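Local structure of alpha-1,3-glucanase (Streptomyces thermodiastaticus, 7C7D) at residues 260-266 against 289-293; 404-410 against 429-435; 412-418 against 447-453; 478-484 against 510-516; 525-531 against 545-551. The protein hydrolyses the alpha-1,3-glucosidic linkages of alpha-1,3-glucan, acting as a thermostable endo-glycosidase of glycoside hydrolase family 87. All blocks are in the same frame, centred on the assembly; numbering follows the deposited sequence. Where two conformers were deposited one is given.

Contact 1 (260-266 against 289-293)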
# COMPACT_ATOMS: atom_id res chain seq x y z
N THR A 260 2.01 26.59 -0.94
CA THR A 260 2.01 25.58 0.10
C THR A 260 0.62 25.58 0.72
O THR A 260 0.10 26.64 1.10
CB THR A 260 3.06 25.92 1.16
OG1 THR A 260 4.36 25.81 0.59
CG2 THR A 260 2.94 24.99 2.36
N LEU A 261 -0.00 24.42 0.77
CA LEU A 261 -1.27 24.23 1.45
C LEU A 261 -0.95 23.47 2.73
O LEU A 261 -0.59 22.29 2.69
CB LEU A 261 -2.24 23.45 0.57
CG LEU A 261 -3.73 23.42 0.90
CD1 LEU A 261 -4.25 24.80 1.19
CD2 LEU A 261 -4.50 22.79 -0.24
N GLN A 262 -1.05 24.15 3.86
CA GLN A 262 -0.58 23.63 5.13
C GLN A 262 -1.69 23.62 6.17
O GLN A 262 -2.31 24.66 6.43
CB GLN A 262 0.58 24.47 5.65
CG GLN A 262 1.09 24.03 7.00
CD GLN A 262 2.40 24.68 7.35
OE1 GLN A 262 3.02 25.35 6.52
NE2 GLN A 262 2.84 24.48 8.59
N GLY A 263 -1.92 22.45 6.76
CA GLY A 263 -2.82 22.32 7.88
C GLY A 263 -2.07 22.31 9.21
O GLY A 263 -0.85 22.44 9.29
N ALA A 264 -2.85 22.17 10.28
CA ALA A 264 -2.34 22.13 11.64
C ALA A 264 -1.92 20.73 12.06
O ALA A 264 -1.54 20.53 13.22
CB ALA A 264 -3.40 22.65 12.61
N GLY A 265 -1.96 19.77 11.14
CA GLY A 265 -1.78 18.36 11.44
C GLY A 265 -2.93 17.56 10.89
O GLY A 265 -4.08 18.01 10.93
N SER A 266 -2.65 16.37 10.36
CA SER A 266 -3.67 15.58 9.69
C SER A 266 -4.74 15.04 10.63
O SER A 266 -5.73 14.49 10.15
CB SER A 266 -3.01 14.43 8.93
OG SER A 266 -2.42 13.53 9.85
N LYS A 289 0.87 19.81 2.88
CA LYS A 289 1.47 19.46 4.16
C LYS A 289 0.44 19.41 5.27
O LYS A 289 -0.31 20.37 5.47
CB LYS A 289 2.53 20.49 4.59
CG LYS A 289 3.67 20.75 3.63
CD LYS A 289 4.65 21.74 4.24
CE LYS A 289 5.91 21.85 3.42
NZ LYS A 289 6.83 22.92 3.90
N ASP A 290 0.47 18.33 6.05
CA ASP A 290 -0.09 18.30 7.40
C ASP A 290 -1.60 18.54 7.43
O ASP A 290 -2.11 19.25 8.29
CB ASP A 290 0.64 19.27 8.34
CG ASP A 290 2.14 19.11 8.30
OD1 ASP A 290 2.62 17.99 8.03
OD2 ASP A 290 2.85 20.11 8.55
N PHE A 291 -2.32 17.93 6.50
CA PHE A 291 -3.78 17.86 6.61
C PHE A 291 -4.27 16.50 6.15
O PHE A 291 -3.50 15.67 5.66
CB PHE A 291 -4.53 19.06 5.98
CG PHE A 291 -4.39 19.22 4.47
CD1 PHE A 291 -3.24 19.78 3.92
CD2 PHE A 291 -5.44 18.89 3.62
CE1 PHE A 291 -3.13 19.97 2.55
CE2 PHE A 291 -5.34 19.09 2.25
CZ PHE A 291 -4.19 19.63 1.72
N ALA A 292 -5.56 16.26 6.35
CA ALA A 292 -6.20 15.03 5.91
C ALA A 292 -7.11 15.32 4.73
O ALA A 292 -7.74 16.38 4.66
CB ALA A 292 -7.01 14.40 7.04
N VAL A 293 -7.16 14.39 3.78
CA VAL A 293 -8.17 14.37 2.73
C VAL A 293 -8.86 13.02 2.83
O VAL A 293 -8.25 11.98 2.57
CB VAL A 293 -7.61 14.61 1.33
CG1 VAL A 293 -8.72 14.52 0.29
CG2 VAL A 293 -6.92 15.96 1.26
O HOH W 1 6.48 25.08 2.39
O HOH W 2 1.73 22.18 10.28
O HOH W 3 5.89 25.52 5.02

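Contact 2 (404-410 against 429-435)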
# COMPACT_ATOMS: atom_id res chain seq x y z
N ALA A 404 -3.70 -7.98 -6.38
CA ALA A 404 -2.49 -7.51 -7.04
C ALA A 404 -1.35 -7.28 -6.05
O ALA A 404 -1.27 -7.96 -5.02
CB ALA A 404 -2.77 -6.30 -7.95
N ASN A 405 -0.44 -6.37 -6.36
CA ASN A 405 0.88 -6.41 -5.75
C ASN A 405 1.04 -5.41 -4.61
O ASN A 405 0.32 -4.42 -4.51
CB ASN A 405 1.92 -6.12 -6.83
CG ASN A 405 1.76 -7.03 -8.03
OD1 ASN A 405 2.12 -8.19 -7.99
ND2 ASN A 405 1.19 -6.50 -9.11
N GLY A 406 2.05 -5.65 -3.77
CA GLY A 406 2.47 -4.62 -2.84
C GLY A 406 3.10 -3.45 -3.58
O GLY A 406 2.65 -2.31 -3.47
N ILE A 407 4.14 -3.74 -4.34
CA ILE A 407 4.78 -2.79 -5.25
C ILE A 407 4.85 -3.43 -6.63
O ILE A 407 5.30 -4.57 -6.77
CB ILE A 407 6.19 -2.39 -4.78
CG1 ILE A 407 6.09 -1.56 -3.50
CG2 ILE A 407 6.93 -1.66 -5.89
CD1 ILE A 407 7.42 -1.15 -2.89
N ALA A 408 4.40 -2.69 -7.65
CA ALA A 408 4.46 -3.16 -9.03
C ALA A 408 5.17 -2.12 -9.88
O ALA A 408 4.77 -0.95 -9.91
CB ALA A 408 3.06 -3.40 -9.59
N ILE A 409 6.22 -2.55 -10.58
CA ILE A 409 6.93 -1.72 -11.53
C ILE A 409 6.66 -2.29 -12.91
O ILE A 409 7.20 -3.35 -13.26
CB ILE A 409 8.44 -1.69 -11.25
CG1 ILE A 409 8.73 -1.35 -9.78
CG2 ILE A 409 9.14 -0.75 -12.23
CD1 ILE A 409 8.18 -0.02 -9.31
N TYR A 410 5.84 -1.61 -13.70
CA TYR A 410 5.54 -2.02 -15.07
C TYR A 410 6.33 -1.11 -16.00
O TYR A 410 5.95 0.04 -16.24
CB TYR A 410 4.05 -1.94 -15.37
CG TYR A 410 3.15 -2.65 -14.39
CD1 TYR A 410 3.04 -4.04 -14.38
CD2 TYR A 410 2.38 -1.93 -13.49
CE1 TYR A 410 2.19 -4.69 -13.46
CE2 TYR A 410 1.54 -2.54 -12.59
CZ TYR A 410 1.44 -3.91 -12.58
OH TYR A 410 0.59 -4.49 -11.66
N GLY A 429 -1.39 -11.04 -7.38
CA GLY A 429 -0.12 -10.36 -7.28
C GLY A 429 0.93 -11.03 -6.43
O GLY A 429 0.77 -12.17 -5.98
N SER A 430 2.02 -10.29 -6.23
CA SER A 430 3.22 -10.66 -5.49
C SER A 430 3.50 -9.55 -4.48
O SER A 430 2.89 -8.47 -4.52
CB SER A 430 4.41 -10.74 -6.46
OG SER A 430 4.26 -11.82 -7.36
N GLY A 431 4.43 -9.79 -3.56
CA GLY A 431 4.92 -8.69 -2.74
C GLY A 431 5.52 -7.58 -3.58
O GLY A 431 5.14 -6.41 -3.46
N ILE A 432 6.46 -7.94 -4.46
CA ILE A 432 7.05 -7.03 -5.44
C ILE A 432 6.96 -7.70 -6.81
O ILE A 432 7.33 -8.87 -6.96
CB ILE A 432 8.52 -6.70 -5.12
CG1 ILE A 432 8.61 -5.87 -3.83
CG2 ILE A 432 9.18 -5.97 -6.29
CD1 ILE A 432 10.04 -5.70 -3.30
N ALA A 433 6.51 -6.95 -7.81
CA ALA A 433 6.52 -7.39 -9.20
C ALA A 433 7.34 -6.41 -10.03
O ALA A 433 7.10 -5.20 -10.00
CB ALA A 433 5.10 -7.47 -9.75
N ILE A 434 8.33 -6.95 -10.76
CA ILE A 434 9.12 -6.20 -11.73
C ILE A 434 8.71 -6.75 -13.09
O ILE A 434 8.97 -7.92 -13.38
CB ILE A 434 10.63 -6.37 -11.49
CG1 ILE A 434 11.01 -6.02 -10.04
CG2 ILE A 434 11.44 -5.57 -12.53
CD1 ILE A 434 10.67 -4.59 -9.62
N SER A 435 8.02 -5.95 -13.90
CA SER A 435 7.19 -6.53 -14.95
C SER A 435 7.25 -5.75 -16.26
O SER A 435 7.33 -4.52 -16.28
CB SER A 435 5.74 -6.58 -14.47
OG SER A 435 4.91 -7.08 -15.50

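Contact 3 (412-418 against 447-453)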
# COMPACT_ATOMS: atom_id res chain seq x y z
N GLY A 412 9.63 1.16 -17.41
CA GLY A 412 10.37 2.27 -16.85
C GLY A 412 11.87 2.05 -16.86
O GLY A 412 12.38 0.96 -17.15
N THR A 413 12.60 3.12 -16.53
CA THR A 413 14.04 3.18 -16.72
C THR A 413 14.72 3.59 -15.42
O THR A 413 14.37 4.61 -14.83
CB THR A 413 14.38 4.20 -17.80
OG1 THR A 413 13.76 3.78 -19.02
CG2 THR A 413 15.89 4.31 -18.00
N ASP A 414 15.70 2.80 -14.98
CA ASP A 414 16.54 3.17 -13.84
C ASP A 414 15.68 3.42 -12.60
O ASP A 414 15.67 4.51 -12.02
CB ASP A 414 17.44 4.37 -14.16
CG ASP A 414 18.53 4.03 -15.16
OD1 ASP A 414 18.89 2.84 -15.28
OD2 ASP A 414 19.04 4.95 -15.82
N ILE A 415 14.95 2.38 -12.20
CA ILE A 415 14.00 2.43 -11.10
C ILE A 415 14.61 1.75 -9.88
O ILE A 415 15.28 0.72 -10.01
CB ILE A 415 12.69 1.72 -11.51
CG1 ILE A 415 12.08 2.35 -12.77
CG2 ILE A 415 11.70 1.68 -10.36
CD1 ILE A 415 11.82 3.81 -12.65
N THR A 416 14.34 2.30 -8.70
CA THR A 416 14.80 1.73 -7.44
C THR A 416 13.62 1.41 -6.54
O THR A 416 12.74 2.25 -6.33
CB THR A 416 15.76 2.70 -6.75
OG1 THR A 416 16.92 2.87 -7.57
CG2 THR A 416 16.21 2.15 -5.40
N VAL A 417 13.62 0.19 -6.00
CA VAL A 417 12.66 -0.25 -5.00
C VAL A 417 13.50 -0.73 -3.82
O VAL A 417 14.12 -1.80 -3.90
CB VAL A 417 11.76 -1.38 -5.54
CG1 VAL A 417 10.83 -1.90 -4.46
CG2 VAL A 417 10.97 -0.90 -6.75
N LYS A 418 13.55 0.06 -2.75
CA LYS A 418 14.55 -0.14 -1.70
C LYS A 418 13.97 -0.04 -0.30
O LYS A 418 13.26 0.92 0.01
CB LYS A 418 15.69 0.88 -1.85
CG LYS A 418 16.74 0.83 -0.75
CD LYS A 418 17.79 1.92 -0.92
CE LYS A 418 19.20 1.38 -1.10
NZ LYS A 418 20.03 2.32 -1.90
N ALA A 447 14.07 -0.72 -18.69
CA ALA A 447 15.32 -0.34 -19.32
C ALA A 447 16.31 0.12 -18.26
O ALA A 447 15.93 0.56 -17.17
CB ALA A 447 15.13 0.77 -20.37
N GLY A 448 17.59 0.05 -18.62
CA GLY A 448 18.63 0.49 -17.70
C GLY A 448 18.84 -0.53 -16.61
O GLY A 448 19.00 -1.72 -16.88
N THR A 449 18.83 -0.06 -15.36
CA THR A 449 19.03 -0.91 -14.20
C THR A 449 17.82 -0.78 -13.28
O THR A 449 17.40 0.34 -12.95
CB THR A 449 20.29 -0.48 -13.44
OG1 THR A 449 21.41 -0.56 -14.33
CG2 THR A 449 20.55 -1.38 -12.24
N ILE A 450 17.28 -1.91 -12.87
CA ILE A 450 16.22 -1.95 -11.87
C ILE A 450 16.86 -2.46 -10.59
O ILE A 450 17.32 -3.61 -10.54
CB ILE A 450 15.05 -2.85 -12.29
CG1 ILE A 450 14.63 -2.57 -13.75
CG2 ILE A 450 13.90 -2.68 -11.32
CD1 ILE A 450 14.14 -1.15 -14.01
N THR A 451 16.91 -1.62 -9.57
CA THR A 451 17.57 -1.92 -8.32
C THR A 451 16.51 -2.26 -7.27
O THR A 451 15.71 -1.40 -6.91
CB THR A 451 18.39 -0.71 -7.87
OG1 THR A 451 19.37 -0.40 -8.86
CG2 THR A 451 19.07 -0.97 -6.55
N VAL A 452 16.51 -3.49 -6.80
CA VAL A 452 15.54 -3.98 -5.83
C VAL A 452 16.35 -4.42 -4.61
O VAL A 452 16.85 -5.54 -4.56
CB VAL A 452 14.69 -5.12 -6.40
CG1 VAL A 452 13.64 -5.57 -5.39
CG2 VAL A 452 14.06 -4.70 -7.73
N ASP A 453 16.50 -3.53 -3.62
CA ASP A 453 17.49 -3.72 -2.56
C ASP A 453 16.87 -3.56 -1.18
O ASP A 453 16.17 -2.58 -0.91
CB ASP A 453 18.62 -2.70 -2.69
CG ASP A 453 19.61 -2.79 -1.55
OD1 ASP A 453 20.28 -3.84 -1.42
OD2 ASP A 453 19.70 -1.84 -0.76
O HOH W 4 21.43 1.91 -15.87

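Contact 4 (478-484 against 510-516)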
# COMPACT_ATOMS: atom_id res chain seq x y z
N SER A 478 8.43 -11.27 -17.58
CA SER A 478 8.66 -10.83 -18.95
C SER A 478 7.38 -10.95 -19.79
O SER A 478 7.34 -11.59 -20.84
CB SER A 478 9.78 -11.67 -19.55
OG SER A 478 9.44 -13.04 -19.43
N TYR A 479 6.32 -10.29 -19.32
CA TYR A 479 4.98 -10.61 -19.78
C TYR A 479 4.80 -10.32 -21.28
O TYR A 479 4.45 -11.22 -22.05
CB TYR A 479 3.95 -9.85 -18.93
CG TYR A 479 2.52 -10.32 -19.10
CD1 TYR A 479 1.82 -10.09 -20.28
CD2 TYR A 479 1.86 -10.98 -18.07
CE1 TYR A 479 0.52 -10.52 -20.44
CE2 TYR A 479 0.55 -11.40 -18.21
CZ TYR A 479 -0.11 -11.17 -19.40
OH TYR A 479 -1.42 -11.58 -19.58
N ASP A 480 5.02 -9.08 -21.70
CA ASP A 480 4.86 -8.73 -23.11
C ASP A 480 6.17 -8.55 -23.85
O ASP A 480 6.15 -8.37 -25.08
CB ASP A 480 3.98 -7.48 -23.26
CG ASP A 480 2.52 -7.77 -22.95
OD1 ASP A 480 1.92 -8.61 -23.66
OD2 ASP A 480 1.98 -7.18 -21.99
N SER A 481 7.31 -8.61 -23.16
CA SER A 481 8.61 -8.51 -23.81
C SER A 481 9.68 -9.00 -22.85
O SER A 481 9.47 -9.05 -21.63
CB SER A 481 8.91 -7.08 -24.28
OG SER A 481 9.02 -6.19 -23.18
N ALA A 482 10.82 -9.39 -23.42
CA ALA A 482 11.93 -9.90 -22.64
C ALA A 482 12.53 -8.82 -21.75
O ALA A 482 12.42 -7.62 -22.01
CB ALA A 482 13.01 -10.43 -23.59
N ILE A 483 13.18 -9.26 -20.68
CA ILE A 483 13.83 -8.33 -19.75
C ILE A 483 15.11 -7.81 -20.40
O ILE A 483 16.11 -8.53 -20.51
CB ILE A 483 14.14 -9.01 -18.41
CG1 ILE A 483 12.89 -9.70 -17.83
CG2 ILE A 483 14.73 -8.00 -17.43
CD1 ILE A 483 11.73 -8.79 -17.48
N GLU A 484 15.08 -6.55 -20.85
CA GLU A 484 16.24 -5.93 -21.46
C GLU A 484 16.99 -5.00 -20.52
O GLU A 484 18.06 -4.50 -20.88
CB GLU A 484 15.85 -5.19 -22.75
CG GLU A 484 15.02 -6.02 -23.72
CD GLU A 484 15.79 -7.17 -24.35
OE1 GLU A 484 17.00 -7.31 -24.11
OE2 GLU A 484 15.15 -7.95 -25.10
N GLN A 510 3.85 -16.08 -23.45
CA GLN A 510 4.51 -15.72 -24.70
C GLN A 510 5.96 -16.17 -24.78
O GLN A 510 6.56 -16.09 -25.85
CB GLN A 510 4.41 -14.20 -24.93
CG GLN A 510 2.97 -13.67 -24.90
CD GLN A 510 2.90 -12.15 -24.85
OE1 GLN A 510 3.82 -11.46 -25.28
NE2 GLN A 510 1.81 -11.62 -24.30
N GLY A 511 6.54 -16.65 -23.68
CA GLY A 511 7.88 -17.21 -23.73
C GLY A 511 9.00 -16.22 -23.90
O GLY A 511 10.05 -16.58 -24.44
N HIS A 512 8.84 -14.98 -23.43
CA HIS A 512 9.93 -14.02 -23.48
C HIS A 512 10.92 -14.31 -22.36
O HIS A 512 10.54 -14.71 -21.25
CB HIS A 512 9.40 -12.60 -23.32
CG HIS A 512 8.35 -12.23 -24.32
ND1 HIS A 512 8.60 -12.16 -25.67
CD2 HIS A 512 7.05 -11.91 -24.16
CE1 HIS A 512 7.50 -11.82 -26.30
NE2 HIS A 512 6.54 -11.66 -25.41
N ALA A 513 12.20 -14.06 -22.63
CA ALA A 513 13.25 -14.42 -21.68
C ALA A 513 13.23 -13.52 -20.45
O ALA A 513 13.10 -12.29 -20.54
CB ALA A 513 14.62 -14.33 -22.35
N VAL A 514 13.38 -14.14 -19.28
CA VAL A 514 13.81 -13.45 -18.08
C VAL A 514 15.32 -13.65 -18.02
O VAL A 514 15.80 -14.78 -17.89
CB VAL A 514 13.12 -14.01 -16.83
CG1 VAL A 514 13.78 -13.44 -15.57
CG2 VAL A 514 11.64 -13.67 -16.85
N LYS A 515 16.06 -12.56 -18.15
CA LYS A 515 17.51 -12.61 -18.23
C LYS A 515 18.05 -11.33 -17.60
O LYS A 515 17.29 -10.42 -17.27
CB LYS A 515 17.96 -12.72 -19.69
CG LYS A 515 17.31 -11.69 -20.60
CD LYS A 515 17.90 -11.70 -22.00
CE LYS A 515 17.25 -10.64 -22.88
NZ LYS A 515 18.02 -10.40 -24.13
N ASN A 516 19.38 -11.28 -17.44
CA ASN A 516 20.04 -10.13 -16.83
C ASN A 516 19.62 -9.94 -15.38
O ASN A 516 19.68 -8.82 -14.85
CB ASN A 516 19.84 -8.83 -17.62
CG ASN A 516 20.12 -9.00 -19.10
OD1 ASN A 516 21.16 -9.54 -19.48
ND2 ASN A 516 19.21 -8.52 -19.94
O HOH W 5 4.33 -13.85 -21.55
O HOH W 6 2.44 -8.64 -26.37
O HOH W 7 16.17 -9.90 -26.25

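Contact 5 (525-531 against 545-551)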
# COMPACT_ATOMS: atom_id res chain seq x y z
N LYS A 525 12.99 -17.66 4.76
CA LYS A 525 12.59 -18.51 5.87
C LYS A 525 11.14 -18.93 5.71
O LYS A 525 10.27 -18.10 5.42
CB LYS A 525 12.77 -17.78 7.21
CG LYS A 525 14.22 -17.60 7.64
CD LYS A 525 14.33 -16.96 9.02
CE LYS A 525 13.19 -17.39 9.94
NZ LYS A 525 12.08 -16.39 9.98
N ASN A 526 10.89 -20.22 5.92
CA ASN A 526 9.54 -20.78 5.96
C ASN A 526 8.76 -20.50 4.67
O ASN A 526 7.71 -19.87 4.67
CB ASN A 526 8.77 -20.33 7.20
CG ASN A 526 9.48 -20.69 8.49
OD1 ASN A 526 9.32 -20.01 9.50
ND2 ASN A 526 10.26 -21.76 8.45
N THR A 527 9.30 -21.01 3.57
CA THR A 527 8.69 -20.88 2.26
C THR A 527 7.79 -22.08 2.02
O THR A 527 8.22 -23.23 2.18
CB THR A 527 9.79 -20.83 1.20
OG1 THR A 527 10.70 -19.76 1.49
CG2 THR A 527 9.22 -20.64 -0.18
N GLY A 528 6.54 -21.82 1.64
CA GLY A 528 5.59 -22.91 1.50
C GLY A 528 5.96 -23.91 0.42
O GLY A 528 5.83 -25.13 0.62
N THR A 529 6.46 -23.43 -0.72
CA THR A 529 6.82 -24.33 -1.80
C THR A 529 8.31 -24.26 -2.13
O THR A 529 9.10 -25.00 -1.53
CB THR A 529 5.94 -24.10 -3.04
OG1 THR A 529 6.05 -22.73 -3.46
CG2 THR A 529 4.47 -24.41 -2.74
N VAL A 530 8.71 -23.39 -3.05
CA VAL A 530 10.08 -23.38 -3.56
C VAL A 530 10.72 -22.01 -3.37
O VAL A 530 10.06 -20.97 -3.41
CB VAL A 530 10.16 -23.83 -5.04
CG1 VAL A 530 9.66 -25.26 -5.19
CG2 VAL A 530 9.35 -22.89 -5.93
N VAL A 531 12.05 -22.02 -3.20
CA VAL A 531 12.78 -20.76 -3.14
C VAL A 531 12.80 -20.07 -4.50
O VAL A 531 12.66 -18.84 -4.58
CB VAL A 531 14.20 -20.99 -2.56
CG1 VAL A 531 14.98 -19.69 -2.57
CG2 VAL A 531 14.09 -21.54 -1.15
N VAL A 545 22.18 -16.64 -1.07
CA VAL A 545 20.80 -16.86 -0.67
C VAL A 545 20.79 -17.97 0.38
O VAL A 545 21.13 -19.12 0.07
CB VAL A 545 19.91 -17.21 -1.87
CG1 VAL A 545 18.50 -17.55 -1.41
CG2 VAL A 545 19.90 -16.05 -2.86
N THR A 546 20.44 -17.62 1.61
CA THR A 546 20.35 -18.56 2.73
C THR A 546 18.88 -18.86 2.99
O THR A 546 18.11 -17.95 3.30
CB THR A 546 20.96 -17.92 3.98
OG1 THR A 546 22.32 -17.53 3.71
CG2 THR A 546 20.92 -18.89 5.15
N ALA A 547 18.50 -20.13 2.88
CA ALA A 547 17.11 -20.54 3.07
C ALA A 547 17.01 -21.54 4.21
O ALA A 547 17.89 -22.40 4.38
CB ALA A 547 16.55 -21.19 1.80
N THR A 548 15.94 -21.42 4.99
CA THR A 548 15.59 -22.42 5.99
C THR A 548 14.09 -22.66 5.89
O THR A 548 13.33 -21.79 5.47
CB THR A 548 15.94 -21.98 7.42
OG1 THR A 548 15.27 -20.75 7.73
CG2 THR A 548 17.44 -21.77 7.57
N GLY A 549 13.66 -23.86 6.28
CA GLY A 549 12.23 -24.15 6.28
C GLY A 549 11.57 -24.13 4.92
O GLY A 549 10.45 -23.61 4.78
N THR A 550 12.22 -24.69 3.92
CA THR A 550 11.65 -24.72 2.57
C THR A 550 10.74 -25.94 2.45
O THR A 550 11.16 -27.07 2.70
CB THR A 550 12.78 -24.78 1.55
OG1 THR A 550 13.60 -23.62 1.71
CG2 THR A 550 12.23 -24.82 0.14
N GLY A 551 9.48 -25.70 2.06
CA GLY A 551 8.48 -26.75 2.16
C GLY A 551 8.61 -27.84 1.11
O GLY A 551 8.44 -29.02 1.42
O HOH W 8 12.57 -21.25 2.81

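Contact 1 (260-266 against 289-293)
The F291 ring lies against L261, its CZ 3.7 Å from L261 CD2, while its edge meets the L261 carbonyl, with CE1 3.4 Å from L261 O. I242 and M322 also touch this ring. The backbone beside it is a short parallel pairing of Q262 with K289: K289 N donates to L261 O (2.9 Å), and G263 N to K289 O (2.9 Å). Both chains then turn, D290 taking left-handed backbone angles, and G265 N reaches D290 O at 2.9 Å. The coils come this close because G263 has no side chain: a CB would sit 2.4 Å from D290 O. These are successive coils of a right-handed parallel beta-helix at a corner. Water bridges T260 OG1 to K289 NZ, another links K289 NZ to Q262 OE1, and a third joins Q262 NE2, G263 O and D290 OD2. The chemistry is two-sided: an apolar pair faces inward, and the polar side chains meet through water, leaving direct bonding between the coils to the backbone.

Contact 2 (404-410 against 429-435)
Backbone hydrogen bonds come first. Strands 407-410 and 432-435 run parallel, 3° apart with axes 4.8 Å from each other, and the amides alternate across the gap: I407 N to G431 O (3.0 Å), A433 N to I407 O (2.9 Å), I409 N to A433 O (2.9 Å) and S435 N to I409 O (2.8 Å). Ahead of the strands, G406 N donates to S430 O at 3.0 Å. CA-H...O contacts fill in between, such as I432 CA to I407 O at 3.3 Å. Residue pairs with residue in exact register, as in consecutive coils of a right-handed parallel beta-helix, where like side chains stack into ladders. The apolar contacts are just such a ladder: I407 CB lies 4.3 Å from I432 CG1, and I409 CG1 lies 3.8 Å from I434 CD1, each pair sharing its rotamers and its face. On the face of A408 and A433, the Y410 ring packs on S435, CD1 to CB 3.7 Å, and stands edge-to-face with F439. The N405 and S430 side chains bond at the start of the segments: N405 OD1 accepts S430 N at 2.7 Å and also R475 NH1, N405 ND2 holds D377, and S430 OG bonds to G472 O. Those of Y410 and S435 bond at the end, Y410 OH to the same D377 and S435 OG to Q437 N.

Contact 3 (412-418 against 447-453)
Side chains copy one another from one coil to the next here. I415 and I450 are both m in chi1 and chi2, and the methyl of one slots beside the other, I450 CD1 lying 4.1 Å from I415 CB. V417 and V452 are both t on that same face. On the opposite face T416 and T451 are both m, with T416 OG1 3.9 Å from T451 CB, and K418 and D453 both have chi1 t. K418 then bends at chi3, which is off its well, bringing CE to 3.3 Å from D453 OD2; NZ stays 4.3 Å from that oxygen, too far for a salt bridge, and D453 OD1 bonds to T490. D414 breaks the pattern. Its backbone is left-handed where the chain turns its corner, so CB points away, yet the m rotamer swings OD1 back to accept T449 N at 2.9 Å. A water joins D414 OD1 to T449 OG1. The parallel backbone ladder begins with A447 N to G412 O (2.8 Å), is interrupted at G448, where D414 OD1 takes T449 N in place of a backbone carbonyl, and resumes from I415, weakly at I415 N to T449 O (3.3 Å), ending with D453 N to V417 O (3.0 Å). In the right-handed beta-helix the pair lies between strands 392-394 and 486-495 of its sheet, and its Ile-Val face packs on strands 407-410 and 432-435.

Contact 4 (478-484 against 510-516)
Two loops of consecutive coils of the right-handed parallel beta-helix lie side by side here: 478-484 links strand 474-477 to strand 486-495, while residues 510-516 make the corresponding crossing one coil later. S478 starts it, its OG donating to H512 O at 2.7 Å, with V514 CG2 3.4 Å from that hydroxyl oxygen. Y479 turns its carbonyl to a water, which bonds Y479 O and Q510 N. D480 OD1 takes Q510 NE2 at 3.1 Å, its other oxygen being held by K438 N; Q510 OE1 is in turn bonded by H512 NE2 (2.7 Å), so the amide fixes the imidazole. S481 then lies over that ring, a CH-pi contact with CA 3.8 Å from the H512 centroid. A482 CA lies 3.4 Å from A513 O, and I483 N follows with a hydrogen bond to the same A513 O, 3.0 Å. The I483 side chain goes inward, CG1 4.3 Å from V514 CG2, beside V476. I483 O accepts a weak hydrogen bond from N516 ND2 (3.2 Å). Last comes E484: OE1 makes a weakly bonded salt bridge to K515 NZ at 3.3 Å, and a water bridges E484 OE2 (2.5 Å) to K515 NZ (2.9 Å).

Contact 5 (525-531 against 545-551)
V545 begins the second segment inside the helix, its CG1 4.3 Å from CG1 of V531, among V519, A522 and V524. Past T546, A547 returns inward, with CB 3.9 Å from V531 CG2. T548 pairs with K525 as parallel strand neighbours: N526 N donates to T548 O at 2.9 Å, and T548 OG1 lies 3.3 Å from K525 CG on the outer face. G549, lacking a side chain, turns the corner with positive phi beside N526, whose backbone angles are left-handed too. G549 O accepts only a weak bond from T527 N (3.1 Å). T550 turns inward again; a water bonds T550 OG1, T527 OG1 and T548 O together, while T550 OG1 lies 3.6 Å from V531 CG2. G551 closes the pairing, G551 N to T527 O at 2.8 Å, so tightly that a CB on it would stand 2.2 Å from G528 O. Matching turns on successive coils of the right-handed parallel beta-helix therefore nest through main-chain bonds and glycine. Inside the bend, valine and alanine pack by apolar contact, and the two threonine hydroxyls meet through a shared water, which also donates to T548 O, and not directly.

All five contacts join successive coils of one parallel beta-helix. Contact 2 is the core case: every touching residue is buried, and its polar groups find protein partners. Contact 3 touches it directly, I409 CG1 lying 3.8 Å from V417 CG2, so their apolar faces meet across the helix interior, while contact 3 turns threonines and charges outward. Waters bridge the segments in contacts 1, 3, 4 and 5, none in contact 2; contacts 1, 4 and 5 lie mostly at turns, and contact 3 has a corner at one end. Contact 4 alone adds a salt bridge. Contacts 1 and 5, with glycines allowing close approach, sit about 44 Å apart, centre to centre, on opposite sides of the chain's centre.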